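Local coordinates for protein spaetzle C-106 (Drosophila melanogaster, PDB 4LXR) that acts, once activated, as a disulfide-linked dimeric cytokine ligand that binds the Toll receptor and switches on signalling in embryonic dorsal-ventral patterning and antifungal immunity, at the interface of chains C and A and the interface of chains A and B. Residues are numbered along the deposited sequence; one frame, centred on the assembly and turned at random. Chains: chain A/B, Protein spaetzle C-106; chain C, Protein toll.

Contact 1: the interface of chains C and A. Residues chain C 153, 176, 200, 202; chain A 61-64.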
# COMPACT_ATOMS: atom_id res chain seq x y z
N GLU C 153 26.54 -3.53 -29.34
CA GLU C 153 26.81 -3.55 -27.93
C GLU C 153 27.97 -4.45 -27.65
O GLU C 153 27.99 -5.59 -28.10
CB GLU C 153 25.56 -4.03 -27.11
CG GLU C 153 25.85 -4.15 -25.58
CD GLU C 153 24.54 -4.28 -24.72
OE1 GLU C 153 24.60 -4.67 -23.53
OE2 GLU C 153 23.46 -4.02 -25.26
N GLU C 176 26.36 0.88 -27.52
CA GLU C 176 26.20 0.58 -26.12
C GLU C 176 27.54 -0.00 -25.65
O GLU C 176 27.81 -1.19 -25.85
CB GLU C 176 25.04 -0.42 -25.91
CG GLU C 176 24.86 -0.89 -24.43
CD GLU C 176 24.75 0.28 -23.45
OE1 GLU C 176 23.61 0.65 -23.07
OE2 GLU C 176 25.81 0.85 -23.08
N ASN C 200 26.08 5.47 -25.68
CA ASN C 200 26.09 5.05 -24.28
C ASN C 200 27.47 4.65 -23.77
O ASN C 200 28.07 3.70 -24.26
CB ASN C 200 25.10 3.88 -24.06
CG ASN C 200 23.69 4.36 -23.81
OD1 ASN C 200 23.43 5.56 -23.91
ND2 ASN C 200 22.77 3.44 -23.50
N TRP C 202 28.15 4.72 -20.16
CA TRP C 202 28.01 4.72 -18.69
C TRP C 202 28.87 3.63 -18.07
O TRP C 202 29.22 2.63 -18.73
CB TRP C 202 26.53 4.56 -18.27
CG TRP C 202 25.85 3.41 -18.96
CD1 TRP C 202 25.32 3.41 -20.22
CD2 TRP C 202 25.65 2.09 -18.45
NE1 TRP C 202 24.78 2.18 -20.52
CE2 TRP C 202 24.98 1.35 -19.45
CE3 TRP C 202 25.96 1.46 -17.25
CZ2 TRP C 202 24.64 0.01 -19.28
CZ3 TRP C 202 25.61 0.13 -17.07
CH2 TRP C 202 24.95 -0.58 -18.08
N PRO A 61 19.73 3.53 -18.00
CA PRO A 61 20.53 4.27 -18.98
C PRO A 61 19.67 4.78 -20.13
O PRO A 61 18.58 4.26 -20.35
CB PRO A 61 21.53 3.23 -19.50
CG PRO A 61 21.55 2.14 -18.42
CD PRO A 61 20.15 2.12 -17.89
N GLN A 62 20.17 5.76 -20.89
CA GLN A 62 19.42 6.23 -22.06
C GLN A 62 19.14 5.09 -23.07
O GLN A 62 19.90 4.11 -23.13
CB GLN A 62 20.17 7.37 -22.76
CG GLN A 62 20.13 8.67 -21.98
CD GLN A 62 21.03 9.75 -22.57
OE1 GLN A 62 21.67 9.57 -23.62
NE2 GLN A 62 21.08 10.90 -21.90
N SER A 63 18.05 5.24 -23.82
CA SER A 63 17.58 4.31 -24.85
C SER A 63 16.80 3.13 -24.31
O SER A 63 16.20 2.38 -25.07
CB SER A 63 18.72 3.83 -25.75
OG SER A 63 19.46 2.78 -25.14
N TYR A 64 16.82 2.94 -22.99
CA TYR A 64 16.05 1.86 -22.37
C TYR A 64 14.68 2.38 -21.91
O TYR A 64 14.59 3.40 -21.23
CB TYR A 64 16.81 1.23 -21.20
CG TYR A 64 18.13 0.61 -21.62
CD1 TYR A 64 18.17 -0.69 -22.09
CD2 TYR A 64 19.32 1.33 -21.57
CE1 TYR A 64 19.38 -1.28 -22.50
CE2 TYR A 64 20.53 0.77 -21.98
CZ TYR A 64 20.56 -0.53 -22.44
OH TYR A 64 21.75 -1.10 -22.84

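Contact 2: the interface of chains A and B. Residues chain A 6, 8, 14, 45; chain B 71, 100-102.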
# COMPACT_ATOMS: atom_id res chain seq x y z
N GLU A 6 13.04 -4.67 1.47
CA GLU A 6 13.28 -4.67 0.04
C GLU A 6 12.12 -4.18 -0.83
O GLU A 6 10.95 -4.43 -0.53
CB GLU A 6 13.70 -6.07 -0.42
CG GLU A 6 15.12 -6.43 -0.00
CD GLU A 6 15.33 -7.93 0.07
OE1 GLU A 6 14.36 -8.67 -0.21
OE2 GLU A 6 16.45 -8.35 0.42
N PHE A 8 10.87 -3.81 -5.06
CA PHE A 8 11.10 -4.19 -6.46
C PHE A 8 10.56 -3.10 -7.37
O PHE A 8 9.80 -2.22 -6.92
CB PHE A 8 10.45 -5.54 -6.76
CG PHE A 8 10.87 -6.61 -5.82
CD1 PHE A 8 12.07 -7.27 -5.99
CD2 PHE A 8 10.09 -6.92 -4.73
CE1 PHE A 8 12.47 -8.24 -5.11
CE2 PHE A 8 10.49 -7.90 -3.83
CZ PHE A 8 11.68 -8.55 -4.03
N ARG A 14 0.25 -10.28 -4.81
CA ARG A 14 0.25 -11.73 -4.64
C ARG A 14 -1.13 -12.19 -4.21
O ARG A 14 -1.80 -11.53 -3.42
CB ARG A 14 1.32 -12.19 -3.64
CG ARG A 14 2.75 -12.02 -4.14
CD ARG A 14 3.74 -12.78 -3.27
NE ARG A 14 5.13 -12.46 -3.62
CZ ARG A 14 6.19 -13.02 -3.05
NH1 ARG A 14 6.04 -13.93 -2.09
NH2 ARG A 14 7.42 -12.67 -3.43
N GLU A 45 1.50 -14.05 -8.56
CA GLU A 45 1.91 -12.66 -8.47
C GLU A 45 1.53 -11.96 -9.77
O GLU A 45 1.97 -12.36 -10.85
CB GLU A 45 3.42 -12.56 -8.20
CG GLU A 45 3.98 -11.15 -8.18
CD GLU A 45 5.49 -11.10 -7.96
OE1 GLU A 45 5.96 -11.65 -6.93
OE2 GLU A 45 6.22 -10.52 -8.81
N HIS B 71 12.92 -15.57 -6.47
CA HIS B 71 11.54 -15.62 -5.99
C HIS B 71 10.88 -16.96 -6.20
O HIS B 71 11.23 -17.72 -7.12
CB HIS B 71 10.69 -14.53 -6.63
CG HIS B 71 10.74 -13.24 -5.90
ND1 HIS B 71 9.63 -12.46 -5.68
CD2 HIS B 71 11.78 -12.59 -5.32
CE1 HIS B 71 9.98 -11.38 -5.01
NE2 HIS B 71 11.28 -11.43 -4.78
N LYS B 100 14.53 -11.40 -9.51
CA LYS B 100 14.23 -9.97 -9.58
C LYS B 100 15.25 -9.16 -8.82
O LYS B 100 15.87 -9.66 -7.88
CB LYS B 100 12.83 -9.67 -9.01
CG LYS B 100 11.72 -10.50 -9.65
CD LYS B 100 10.35 -9.84 -9.50
CE LYS B 100 9.75 -10.05 -8.13
NZ LYS B 100 8.46 -9.33 -8.02
N CYS B 101 15.40 -7.91 -9.22
CA CYS B 101 16.36 -7.03 -8.59
C CYS B 101 15.71 -6.35 -7.40
O CYS B 101 14.70 -5.67 -7.55
CB CYS B 101 16.88 -5.99 -9.58
SG CYS B 101 18.06 -4.85 -8.85
N ALA B 102 16.29 -6.56 -6.22
CA ALA B 102 15.75 -5.99 -4.99
C ALA B 102 16.52 -4.73 -4.61
O ALA B 102 17.75 -4.71 -4.62
CB ALA B 102 15.82 -7.02 -3.88
O HOH W 1 7.51 -14.16 -7.35

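Contact 1: the interface of chains C and A
Ligand meets receptor here: A:Tyr64 and A:Pro61 of one Spaetzle chain press against C:Glu176, C:Asn200 and C:Trp202 of Toll, a small polar patch that helps hold the cytokine dimer on its receptor. The focus is the carboxylate oxygen OE1 of C:Glu176, which accepts from both proteins. The phenol OH of A:Tyr64 donates to C:Glu176 OE1 at 2.6 Å, arriving on the anti side of the carboxylate, whose plane is turned 21° from the phenol ring. From the syn side comes the indole N-H, C:Trp202 NE1 lying 3.2 Å from C:Glu176 OE1 with the oxygen in the plane of the indole, at its edge. Both donors lie moderately out of the carboxylate plane, whereas the amide nitrogen C:Asn200 ND2, 2.9 Å from C:Glu176 OE1, approaches from well above it. The glutamate side chain bends at its second torsion (chi2 53°), bringing OE1 to these donors; their convergence would probably stabilise a negative charge on the carboxylate. C:Asn200 ND2 also crosses the interface, reaching the backbone carbonyl A:Gln62 O at 3.0 Å in a nearly straight bond (174° at H). The hydroxyl A:Ser63 OG shares that carbonyl within the ligand, so the receptor amide reads a braced turn of main chain. Next to this cluster, A:Pro61 CB lies over the indole face, 3.9 Å from the centroid of the five-membered ring of C:Trp202, a CH-pi contact. C:Glu176 and C:Asn200 stand on strands 174-176 and 198-200 in consecutive leucine-rich repeats on the concave side of the solenoid, C:Trp202 follows the latter strand, and the ligand residues form the loop between 3-10 helix 57-59 and strand 65-73.

Contact 2: the interface of chains A and B
A:Phe8 swings its ring towards B:His71 with CG beside its own backbone nitrogen and anti to the carbonyl carbon (chi1 -53°), while B:Lys100 kinks at its third torsion (chi3 -79°), turning its amine towards A:Glu45. The two rings meet edge-to-face with planes 87° apart: the imidazole points its NE2-CE1 edge at one face of the phenyl ring, offset towards CZ, B:His71 CE1 lying 3.4 Å from A:Phe8 CZ. Strand 95-102 of chain B packs the CD1-CE1 side of the ring, with A:Phe8 CE1 3.8 Å from the methyl B:Ala102 CB and A:Phe8 CD1 3.9 Å from B:Lys100 CB. The methyl also touches the aliphatic part of A:Glu6. Further along, lysine and glutamate approach from opposite directions and close a salt bridge, B:Lys100 NZ donating to the carboxylate oxygen A:Glu45 OE2 at 2.7 Å from the syn side, somewhat out of the carboxylate plane. The other oxygen, A:Glu45 OE1, reaches water 1 at 3.0 Å, and the water in turn meets B:His71 ND1 at 3.2 Å in the imidazole plane, bridging the chains. B:Lys100 CE lies against one face of the imidazole; on the other side is the guanidinium of A:Arg14. That arginine is poorly ordered, and its NH2, 3.2 Å from B:His71 ND1, stands well off the ring plane, so any hydrogen bond is tentative. A:Glu45 OE1 also pairs with A:Arg14 NE of its own chain at 3.5 Å, so the carboxylate would probably offset both arginine and lysine charges. Repeated with the chains exchanged, this aromatic and ionic patch probably adds to the interchain disulfide of Cys98 in holding the cystine-knot homodimer together.

The C-alpha centres of contact 1 and contact 2 lie about 24 Å apart, and no residue takes part in both. Chain A connects them: contact 1 uses the loop that leads directly into strand 65-73, and this strand carries A:His71, which packs against the other protomer in the symmetric twin of contact 2. Contact 2 fixes the two Spaetzle chains to one another, whereas contact 1 fastens chain A to Toll. The ligand therefore appears to present itself as a pre-joined dimer, in keeping with one receptor bound per homodimer. Its receptor-binding loop is continuous with a dimer-core strand; the structure alone does not show coupling.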